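Protein ninB (Enterobacteria phage lambda, PDB 1PC6) acts as the phage recombination protein Orf, which resembles the bacterial RecFOR proteins functionally in initiating genetic exchange. Local coordinates at the interface of chains A and B. Residues are numbered along the deposited sequence; one frame, centred on the assembly and turned at random. Chains: chain A/B, Protein ninB.

Contacts 1 and 2 are neighbours, the centres of their C-alpha atoms about 7 Å apart, and share A:Val34 and A:Thr35 of strand 32-38. In contact 1 this strand pairs with the same strand of chain B; in contact 2 its other edge meets the N-terminal segment of chain B, so lying between two partner stretches. The C-alpha centre of contact 3 lies about 30 Å from the centres of both; there A:Leu89, in the loop after strand 84-87, enters a pocket lined partly by helices 69-80 and 106-122 of chain B. Two-fold symmetry repeats each contact, joining the two chains of the deposited assembly at distant places.

Contact 1: the interface of chains A and B. Residues chain A 3, 33-35; chain B 5, 35-37.
A:Lys3 lays its aliphatic chain along B:Gln37, the two chains running parallel, alongside each other, with CG of the lysine 3.7 Å from CB of the glutamine. Extended beyond CG, the lysine runs on to B:Thr35 and brings its CE within 4.1 Å of the threonine CB. B:Gln37 sends CG between its own backbone N and carbonyl carbon (chi1 65°), which carries the chain past the backbone oxygen of A:Val33. The amide NE2 of B:Gln37 then lies 3.4 Å from the methyl CG2 of A:Thr35. Its backbone is tied as well: A:Val33 N donates to B:Gln37 O at 2.7 Å, while the return bond from B:Gln37 N to A:Val33 O is weak. Two residues along the strand, A:Thr35 and B:Thr35 face each other and exchange two backbone hydrogen bonds. A:Thr35 N reaches B:Thr35 O at 3.0 Å; B:Thr35 N donates to A:Thr35 O, also at 3.0 Å. A:Val34 and B:Ile36 point to the opposite side of the ladder, CG2 of the valine 4.0 Å from CG1 of the isoleucine. The site is the antiparallel pairing of the two 32-38 strands about the two-fold relating the chains, with the N-terminal segment of chain A flanking the chain B strand.

Contact 2: the interface of chains A and B. Residues chain A 34-36; chain B 4, 6, 20-21, 34.
A:Ile36 pushes its terminal methyl CD1 toward the side chains of B:Phe6 and B:Ala20, with the CB methyl of B:Ala20 3.4 Å away. The isoleucine and phenylalanine side chains meet at a slant, CD1 lying 3.9 Å from CE1 of the ring and about as near to CZ. Placing CG1 of A:Ile36 anti to its carbonyl carbon (chi1 -55°) directs this longer branch toward the aromatic ring and helix 11-22. The CD1 side of the same ring is turned toward the backbone carbonyl oxygen of A:Val34, so B:Phe6 spans two residues of the opposing strand. On A:Val34 itself the branch CG1 approaches CG1 of B:Val34 at 4.0 Å, also at an angle, adding a methyl contact near the two-fold. Backbone bonds hold these side chains in register. A:Val34 N donates to B:Phe6 O at 3.2 Å, and A:Ile36 N to B:Leu4 O at 2.9 Å. By adding the N-terminal segment of chain B to the edge of strand 32-38 and covering A:Ile36 with ring and helix, the site interlocks the two subunits and probably stabilises a dimer, if this pairing is the biological one.

Contact 3: the interface of chains A and B. Residues chain A 88-89; chain B 62, 72, 75-76, 79, 115, 119.
A:Leu89 enters a hydrophobic pocket of chain B, a knob-in-pocket contact between two copies of this NinB-family protein, and buries 145 Å² of its surface there. Its two methyls part company inside. CD1 lies 3.4 Å from the CB methyl of B:Ala79 and 3.6 Å from CD1 of B:Phe76, whose side chain stands roughly perpendicular to the leucine. CD2 points to B:Val75, a neighbour on the same helix, 3.5 Å from its CG1, and to B:Phe119 of helix 106-122, 3.9 Å from CE2 at the rim of the ring. B:Leu115 adds its CD2 methyl beside CD1 of A:Leu89, 4.0 Å away. The leucine has CG anti to its carbonyl carbon (chi1 -60°) and CD1 continuing the chain outward (chi2 -178°), an extended shape that carries this branch to B:Ala79 and B:Phe76. At the mouth, the backbone oxygen of A:Asn88 lies at the edge of the B:Trp62 indole and in its plane, 3.6 Å from CZ2. Behind these residues, B:Trp72 sets CH2 over one face of the B:Trp62 ring, 3.6 Å above its plane and toward the rim, and so backs the indole at the mouth. B:Phe119 CG lies at the edge of the B:Phe76 ring and in its plane, so the two rings brace each other. Helix 69-80 supplies B:Trp72, B:Val75, B:Phe76 and B:Ala79, while helix 106-122 brings B:Leu115 and B:Phe119 against them.

Contact 1: the interface of chains A and B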
ATOM      1  N   LYS A   3      -5.530 -14.023  11.265  1.00 81.46           N
ATOM      2  CA  LYS A   3      -4.618 -13.854  10.135  1.00 78.77           C
ATOM      3  C   LYS A   3      -3.169 -14.215  10.473  1.00 78.15           C
ATOM      4  O   LYS A   3      -2.651 -13.843  11.534  1.00 77.82           O
ATOM      5  CB  LYS A   3      -4.652 -12.416   9.618  1.00 76.65           C
ATOM      6  CG  LYS A   3      -3.629 -12.154   8.522  1.00 74.82           C
ATOM      7  CD  LYS A   3      -3.266 -10.674   8.427  1.00 76.33           C
ATOM      8  CE  LYS A   3      -2.051 -10.454   7.519  1.00 76.90           C
ATOM      9  NZ  LYS A   3      -1.625  -9.023   7.442  1.00 74.91           N
ATOM     10  N   VAL A  33      -8.228 -17.041   2.278  1.00 76.09           N
ATOM     11  CA  VAL A  33      -7.289 -16.482   1.321  1.00 75.08           C
ATOM     12  C   VAL A  33      -5.812 -16.563   1.676  1.00 73.54           C
ATOM     13  O   VAL A  33      -5.387 -16.122   2.743  1.00 74.25           O
ATOM     14  CB  VAL A  33      -7.650 -14.990   1.047  1.00 75.86           C
ATOM     15  CG1 VAL A  33      -6.526 -14.290   0.302  1.00 77.50           C
ATOM     16  CG2 VAL A  33      -8.933 -14.909   0.238  1.00 76.22           C
ATOM     17  N   VAL A  34      -5.037 -17.131   0.759  1.00 72.07           N
ATOM     18  CA  VAL A  34      -3.590 -17.232   0.905  1.00 71.02           C
ATOM     19  C   VAL A  34      -3.033 -16.274  -0.132  1.00 70.73           C
ATOM     20  O   VAL A  34      -2.934 -16.601  -1.309  1.00 71.50           O
ATOM     21  CB  VAL A  34      -3.061 -18.633   0.586  1.00 70.55           C
ATOM     22  CG1 VAL A  34      -1.544 -18.609   0.554  1.00 69.65           C
ATOM     23  CG2 VAL A  34      -3.546 -19.620   1.626  1.00 71.65           C
ATOM     24  N   THR A  35      -2.677 -15.081   0.304  1.00 70.96           N
ATOM     25  CA  THR A  35      -2.166 -14.090  -0.615  1.00 70.84           C
ATOM     26  C   THR A  35      -0.664 -13.884  -0.495  1.00 69.93           C
ATOM     27  O   THR A  35      -0.146 -13.570   0.576  1.00 69.31           O
ATOM     28  CB  THR A  35      -2.919 -12.755  -0.408  1.00 72.64           C
ATOM     29  OG1 THR A  35      -2.092 -11.658  -0.816  1.00 75.32           O
ATOM     30  CG2 THR A  35      -3.335 -12.595   1.058  1.00 72.33           C
TER
ATOM     31  N   THR B   5      -3.435 -13.416  -5.162  1.00 79.42           N
ATOM     32  CA  THR B   5      -4.401 -13.941  -4.203  1.00 79.85           C
ATOM     33  C   THR B   5      -4.937 -15.334  -4.594  1.00 79.47           C
ATOM     34  O   THR B   5      -5.044 -15.650  -5.779  1.00 78.93           O
ATOM     35  CB  THR B   5      -5.570 -12.936  -4.045  1.00 80.42           C
ATOM     36  OG1 THR B   5      -5.048 -11.597  -4.001  1.00 80.72           O
ATOM     37  CG2 THR B   5      -6.333 -13.199  -2.753  1.00 80.04           C
ATOM     38  N   THR B  35       0.507 -14.630   3.257  1.00 63.85           N
ATOM     39  CA  THR B  35      -0.413 -14.430   4.367  1.00 64.67           C
ATOM     40  C   THR B  35      -1.718 -15.185   4.237  1.00 63.87           C
ATOM     41  O   THR B  35      -2.466 -15.011   3.278  1.00 64.75           O
ATOM     42  CB  THR B  35      -0.764 -12.931   4.567  1.00 66.45           C
ATOM     43  OG1 THR B  35      -1.737 -12.532   3.592  1.00 67.96           O
ATOM     44  CG2 THR B  35       0.481 -12.055   4.424  1.00 66.27           C
ATOM     45  N   ILE B  36      -1.987 -16.025   5.223  1.00 62.97           N
ATOM     46  CA  ILE B  36      -3.218 -16.785   5.248  1.00 62.34           C
ATOM     47  C   ILE B  36      -4.179 -15.936   6.085  1.00 63.71           C
ATOM     48  O   ILE B  36      -3.753 -15.195   6.974  1.00 63.23           O
ATOM     49  CB  ILE B  36      -3.004 -18.177   5.905  1.00 60.06           C
ATOM     50  CG1 ILE B  36      -1.846 -18.906   5.225  1.00 57.42           C
ATOM     51  CG2 ILE B  36      -4.261 -19.027   5.769  1.00 59.58           C
ATOM     52  CD1 ILE B  36      -1.606 -20.298   5.767  1.00 56.53           C
ATOM     53  N   GLN B  37      -5.470 -16.027   5.788  1.00 65.07           N
ATOM     54  CA  GLN B  37      -6.469 -15.262   6.517  1.00 66.79           C
ATOM     55  C   GLN B  37      -7.827 -15.555   5.919  1.00 68.11           C
ATOM     56  O   GLN B  37      -7.936 -15.840   4.730  1.00 67.58           O
ATOM     57  CB  GLN B  37      -6.179 -13.775   6.384  1.00 66.84           C
ATOM     58  CG  GLN B  37      -6.316 -13.273   4.959  1.00 67.64           C
ATOM     59  CD  GLN B  37      -5.876 -11.834   4.805  1.00 68.75           C
ATOM     60  OE1 GLN B  37      -6.333 -10.948   5.532  1.00 68.12           O
ATOM     61  NE2 GLN B  37      -4.986 -11.589   3.848  1.00 70.41           N
TER

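Contact 2: the interface of chains A and B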
ATOM      1  N   VAL A  34      -5.037 -17.131   0.759  1.00 72.07           N
ATOM      2  CA  VAL A  34      -3.590 -17.232   0.905  1.00 71.02           C
ATOM      3  C   VAL A  34      -3.033 -16.274  -0.132  1.00 70.73           C
ATOM      4  O   VAL A  34      -2.934 -16.601  -1.309  1.00 71.50           O
ATOM      5  CB  VAL A  34      -3.061 -18.633   0.586  1.00 70.55           C
ATOM      6  CG1 VAL A  34      -1.544 -18.609   0.554  1.00 69.65           C
ATOM      7  CG2 VAL A  34      -3.546 -19.620   1.626  1.00 71.65           C
ATOM      8  N   THR A  35      -2.677 -15.081   0.304  1.00 70.96           N
ATOM      9  CA  THR A  35      -2.166 -14.090  -0.615  1.00 70.84           C
ATOM     10  C   THR A  35      -0.664 -13.884  -0.495  1.00 69.93           C
ATOM     11  O   THR A  35      -0.146 -13.570   0.576  1.00 69.31           O
ATOM     12  CB  THR A  35      -2.919 -12.755  -0.408  1.00 72.64           C
ATOM     13  OG1 THR A  35      -2.092 -11.658  -0.816  1.00 75.32           O
ATOM     14  CG2 THR A  35      -3.335 -12.595   1.058  1.00 72.33           C
ATOM     15  N   ILE A  36       0.031 -14.093  -1.609  1.00 70.05           N
ATOM     16  CA  ILE A  36       1.479 -13.911  -1.680  1.00 70.68           C
ATOM     17  C   ILE A  36       1.711 -12.484  -2.192  1.00 72.61           C
ATOM     18  O   ILE A  36       0.832 -11.897  -2.820  1.00 74.13           O
ATOM     19  CB  ILE A  36       2.114 -14.907  -2.670  1.00 68.14           C
ATOM     20  CG1 ILE A  36       1.715 -16.343  -2.295  1.00 66.53           C
ATOM     21  CG2 ILE A  36       3.622 -14.728  -2.677  1.00 67.05           C
ATOM     22  CD1 ILE A  36       2.128 -17.414  -3.308  1.00 63.19           C
TER
ATOM     23  N   LEU B   4      -0.480 -11.800  -5.479  1.00 80.58           N
ATOM     24  CA  LEU B   4      -1.233 -12.910  -6.044  1.00 79.76           C
ATOM     25  C   LEU B   4      -2.124 -13.534  -4.974  1.00 79.72           C
ATOM     26  O   LEU B   4      -1.636 -14.113  -4.002  1.00 80.55           O
ATOM     27  CB  LEU B   4      -0.283 -13.957  -6.626  1.00 77.31           C
ATOM     28  CG  LEU B   4       0.301 -13.494  -7.956  1.00 75.52           C
ATOM     29  CD1 LEU B   4       1.206 -12.308  -7.737  1.00 73.89           C
ATOM     30  CD2 LEU B   4       1.053 -14.617  -8.593  1.00 75.38           C
ATOM     31  N   PHE B   6      -5.251 -16.163  -3.589  1.00 80.31           N
ATOM     32  CA  PHE B   6      -5.772 -17.529  -3.800  1.00 81.62           C
ATOM     33  C   PHE B   6      -7.005 -17.876  -2.944  1.00 83.09           C
ATOM     34  O   PHE B   6      -7.014 -17.653  -1.730  1.00 82.98           O
ATOM     35  CB  PHE B   6      -4.712 -18.582  -3.473  1.00 80.20           C
ATOM     36  CG  PHE B   6      -3.451 -18.461  -4.265  1.00 80.24           C
ATOM     37  CD1 PHE B   6      -2.635 -17.345  -4.142  1.00 81.87           C
ATOM     38  CD2 PHE B   6      -3.039 -19.506  -5.084  1.00 80.54           C
ATOM     39  CE1 PHE B   6      -1.416 -17.269  -4.821  1.00 83.09           C
ATOM     40  CE2 PHE B   6      -1.825 -19.447  -5.770  1.00 81.02           C
ATOM     41  CZ  PHE B   6      -1.010 -18.327  -5.636  1.00 81.99           C
ATOM     42  N   ALA B  20       3.132 -22.308  -5.571  1.00 65.89           N
ATOM     43  CA  ALA B  20       3.542 -20.911  -5.571  1.00 65.49           C
ATOM     44  C   ALA B  20       4.533 -20.616  -4.451  1.00 65.36           C
ATOM     45  O   ALA B  20       5.568 -19.987  -4.673  1.00 64.39           O
ATOM     46  CB  ALA B  20       2.307 -20.006  -5.436  1.00 65.51           C
ATOM     47  N   VAL B  21       4.214 -21.084  -3.249  1.00 65.62           N
ATOM     48  CA  VAL B  21       5.070 -20.854  -2.096  1.00 64.75           C
ATOM     49  C   VAL B  21       6.377 -21.621  -2.220  1.00 65.96           C
ATOM     50  O   VAL B  21       7.452 -21.061  -2.023  1.00 67.50           O
ATOM     51  CB  VAL B  21       4.371 -21.257  -0.785  1.00 61.99           C
ATOM     52  CG1 VAL B  21       5.158 -20.742   0.391  1.00 60.07           C
ATOM     53  CG2 VAL B  21       2.970 -20.695  -0.749  1.00 60.11           C
ATOM     54  N   VAL B  34       3.912 -13.983   2.560  1.00 64.97           N
ATOM     55  CA  VAL B  34       2.754 -14.847   2.323  1.00 64.50           C
ATOM     56  C   VAL B  34       1.812 -14.648   3.498  1.00 64.14           C
ATOM     57  O   VAL B  34       2.266 -14.508   4.627  1.00 64.23           O
ATOM     58  CB  VAL B  34       3.154 -16.334   2.284  1.00 63.33           C
ATOM     59  CG1 VAL B  34       1.920 -17.205   2.104  1.00 62.19           C
ATOM     60  CG2 VAL B  34       4.141 -16.570   1.169  1.00 64.58           C
TER

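Contact 3: the interface of chains A and B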
ATOM      1  N   ASN A  88      -7.369  15.690 -15.109  1.00 45.06           N
ATOM      2  CA  ASN A  88      -8.395  14.980 -14.348  1.00 45.98           C
ATOM      3  C   ASN A  88      -9.359  14.238 -15.269  1.00 46.79           C
ATOM      4  O   ASN A  88      -9.288  14.381 -16.491  1.00 45.97           O
ATOM      5  CB  ASN A  88      -9.160  15.937 -13.409  1.00 45.77           C
ATOM      6  CG  ASN A  88     -10.054  16.935 -14.143  1.00 44.97           C
ATOM      7  OD1 ASN A  88     -10.180  16.922 -15.365  1.00 44.82           O
ATOM      8  ND2 ASN A  88     -10.688  17.807 -13.372  1.00 43.57           N
ATOM      9  N   LEU A  89     -10.251  13.441 -14.684  1.00 46.92           N
ATOM     10  CA  LEU A  89     -11.204  12.656 -15.468  1.00 46.09           C
ATOM     11  C   LEU A  89     -12.213  13.503 -16.240  1.00 47.35           C
ATOM     12  O   LEU A  89     -12.477  13.246 -17.412  1.00 47.04           O
ATOM     13  CB  LEU A  89     -11.958  11.678 -14.564  1.00 44.55           C
ATOM     14  CG  LEU A  89     -11.167  10.635 -13.782  1.00 42.74           C
ATOM     15  CD1 LEU A  89     -12.150   9.779 -13.028  1.00 41.83           C
ATOM     16  CD2 LEU A  89     -10.333   9.772 -14.710  1.00 42.33           C
TER
ATOM     17  N   TRP B  62      -2.965   7.398 -20.535  1.00 44.58           N
ATOM     18  CA  TRP B  62      -3.487   8.681 -20.112  1.00 42.67           C
ATOM     19  C   TRP B  62      -2.649   9.831 -20.642  1.00 42.48           C
ATOM     20  O   TRP B  62      -1.571  10.126 -20.123  1.00 41.60           O
ATOM     21  CB  TRP B  62      -3.547   8.746 -18.577  1.00 41.95           C
ATOM     22  CG  TRP B  62      -4.520   9.767 -18.047  1.00 39.70           C
ATOM     23  CD1 TRP B  62      -4.286  10.690 -17.081  1.00 38.72           C
ATOM     24  CD2 TRP B  62      -5.884   9.932 -18.437  1.00 37.15           C
ATOM     25  NE1 TRP B  62      -5.414  11.424 -16.840  1.00 38.14           N
ATOM     26  CE2 TRP B  62      -6.413  10.979 -17.662  1.00 36.86           C
ATOM     27  CE3 TRP B  62      -6.711   9.295 -19.369  1.00 38.28           C
ATOM     28  CZ2 TRP B  62      -7.735  11.408 -17.784  1.00 37.28           C
ATOM     29  CZ3 TRP B  62      -8.026   9.719 -19.494  1.00 38.51           C
ATOM     30  CH2 TRP B  62      -8.525  10.767 -18.704  1.00 38.02           C
ATOM     31  N   TRP B  72      -3.318   5.927 -10.817  1.00 41.50           N
ATOM     32  CA  TRP B  72      -4.725   5.877 -11.215  1.00 41.64           C
ATOM     33  C   TRP B  72      -5.669   5.998 -10.014  1.00 42.49           C
ATOM     34  O   TRP B  72      -6.773   6.544 -10.138  1.00 39.95           O
ATOM     35  CB  TRP B  72      -5.039   4.585 -11.978  1.00 40.05           C
ATOM     36  CG  TRP B  72      -4.848   4.684 -13.466  1.00 38.23           C
ATOM     37  CD1 TRP B  72      -3.901   4.043 -14.220  1.00 36.96           C
ATOM     38  CD2 TRP B  72      -5.625   5.468 -14.382  1.00 39.32           C
ATOM     39  NE1 TRP B  72      -4.039   4.378 -15.549  1.00 35.96           N
ATOM     40  CE2 TRP B  72      -5.089   5.249 -15.680  1.00 39.20           C
ATOM     41  CE3 TRP B  72      -6.722   6.334 -14.237  1.00 38.96           C
ATOM     42  CZ2 TRP B  72      -5.618   5.866 -16.829  1.00 38.74           C
ATOM     43  CZ3 TRP B  72      -7.252   6.951 -15.383  1.00 40.49           C
ATOM     44  CH2 TRP B  72      -6.697   6.709 -16.662  1.00 40.73           C
ATOM     45  N   VAL B  75      -5.995   9.634  -9.323  1.00 44.13           N
ATOM     46  CA  VAL B  75      -6.814  10.283 -10.347  1.00 42.64           C
ATOM     47  C   VAL B  75      -8.307  10.005 -10.143  1.00 43.72           C
ATOM     48  O   VAL B  75      -9.145  10.863 -10.436  1.00 44.38           O
ATOM     49  CB  VAL B  75      -6.409   9.807 -11.776  1.00 40.52           C
ATOM     50  CG1 VAL B  75      -7.439  10.270 -12.812  1.00 35.43           C
ATOM     51  CG2 VAL B  75      -5.031  10.346 -12.121  1.00 37.40           C
ATOM     52  N   PHE B  76      -8.625   8.811  -9.636  1.00 42.86           N
ATOM     53  CA  PHE B  76     -10.008   8.404  -9.414  1.00 40.09           C
ATOM     54  C   PHE B  76     -10.622   8.953  -8.143  1.00 39.76           C
ATOM     55  O   PHE B  76     -11.741   9.460  -8.156  1.00 39.03           O
ATOM     56  CB  PHE B  76     -10.117   6.877  -9.416  1.00 38.36           C
ATOM     57  CG  PHE B  76     -10.163   6.266 -10.803  1.00 35.50           C
ATOM     58  CD1 PHE B  76     -11.190   6.581 -11.682  1.00 33.83           C
ATOM     59  CD2 PHE B  76      -9.171   5.384 -11.229  1.00 33.56           C
ATOM     60  CE1 PHE B  76     -11.226   6.028 -12.966  1.00 33.91           C
ATOM     61  CE2 PHE B  76      -9.199   4.827 -12.512  1.00 33.57           C
ATOM     62  CZ  PHE B  76     -10.224   5.148 -13.381  1.00 32.26           C
ATOM     63  N   ALA B  79     -11.644  12.374  -8.572  1.00 39.67           N
ATOM     64  CA  ALA B  79     -12.816  12.712  -9.358  1.00 41.06           C
ATOM     65  C   ALA B  79     -13.963  12.790  -8.364  1.00 42.26           C
ATOM     66  O   ALA B  79     -15.002  13.379  -8.641  1.00 44.87           O
ATOM     67  CB  ALA B  79     -13.095  11.633 -10.398  1.00 37.05           C
ATOM     68  N   LEU B 115     -17.128   4.071 -10.269  1.00 54.74           N
ATOM     69  CA  LEU B 115     -16.472   4.974 -11.210  1.00 51.09           C
ATOM     70  C   LEU B 115     -15.399   4.228 -12.013  1.00 50.22           C
ATOM     71  O   LEU B 115     -15.363   4.325 -13.237  1.00 50.93           O
ATOM     72  CB  LEU B 115     -15.851   6.153 -10.445  1.00 49.29           C
ATOM     73  CG  LEU B 115     -15.302   7.338 -11.242  1.00 48.47           C
ATOM     74  CD1 LEU B 115     -16.409   7.950 -12.076  1.00 47.82           C
ATOM     75  CD2 LEU B 115     -14.714   8.367 -10.298  1.00 45.71           C
ATOM     76  N   PHE B 119     -15.647   3.830 -15.897  1.00 47.59           N
ATOM     77  CA  PHE B 119     -14.588   4.390 -16.738  1.00 46.38           C
ATOM     78  C   PHE B 119     -13.898   3.342 -17.599  1.00 46.94           C
ATOM     79  O   PHE B 119     -13.718   3.529 -18.798  1.00 46.46           O
ATOM     80  CB  PHE B 119     -13.558   5.101 -15.843  1.00 45.43           C
ATOM     81  CG  PHE B 119     -12.322   5.580 -16.566  1.00 45.49           C
ATOM     82  CD1 PHE B 119     -11.250   4.718 -16.799  1.00 45.68           C
ATOM     83  CD2 PHE B 119     -12.221   6.899 -17.000  1.00 45.30           C
ATOM     84  CE1 PHE B 119     -10.086   5.156 -17.454  1.00 43.95           C
ATOM     85  CE2 PHE B 119     -11.058   7.351 -17.657  1.00 45.39           C
ATOM     86  CZ  PHE B 119      -9.990   6.469 -17.882  1.00 43.83           C
TER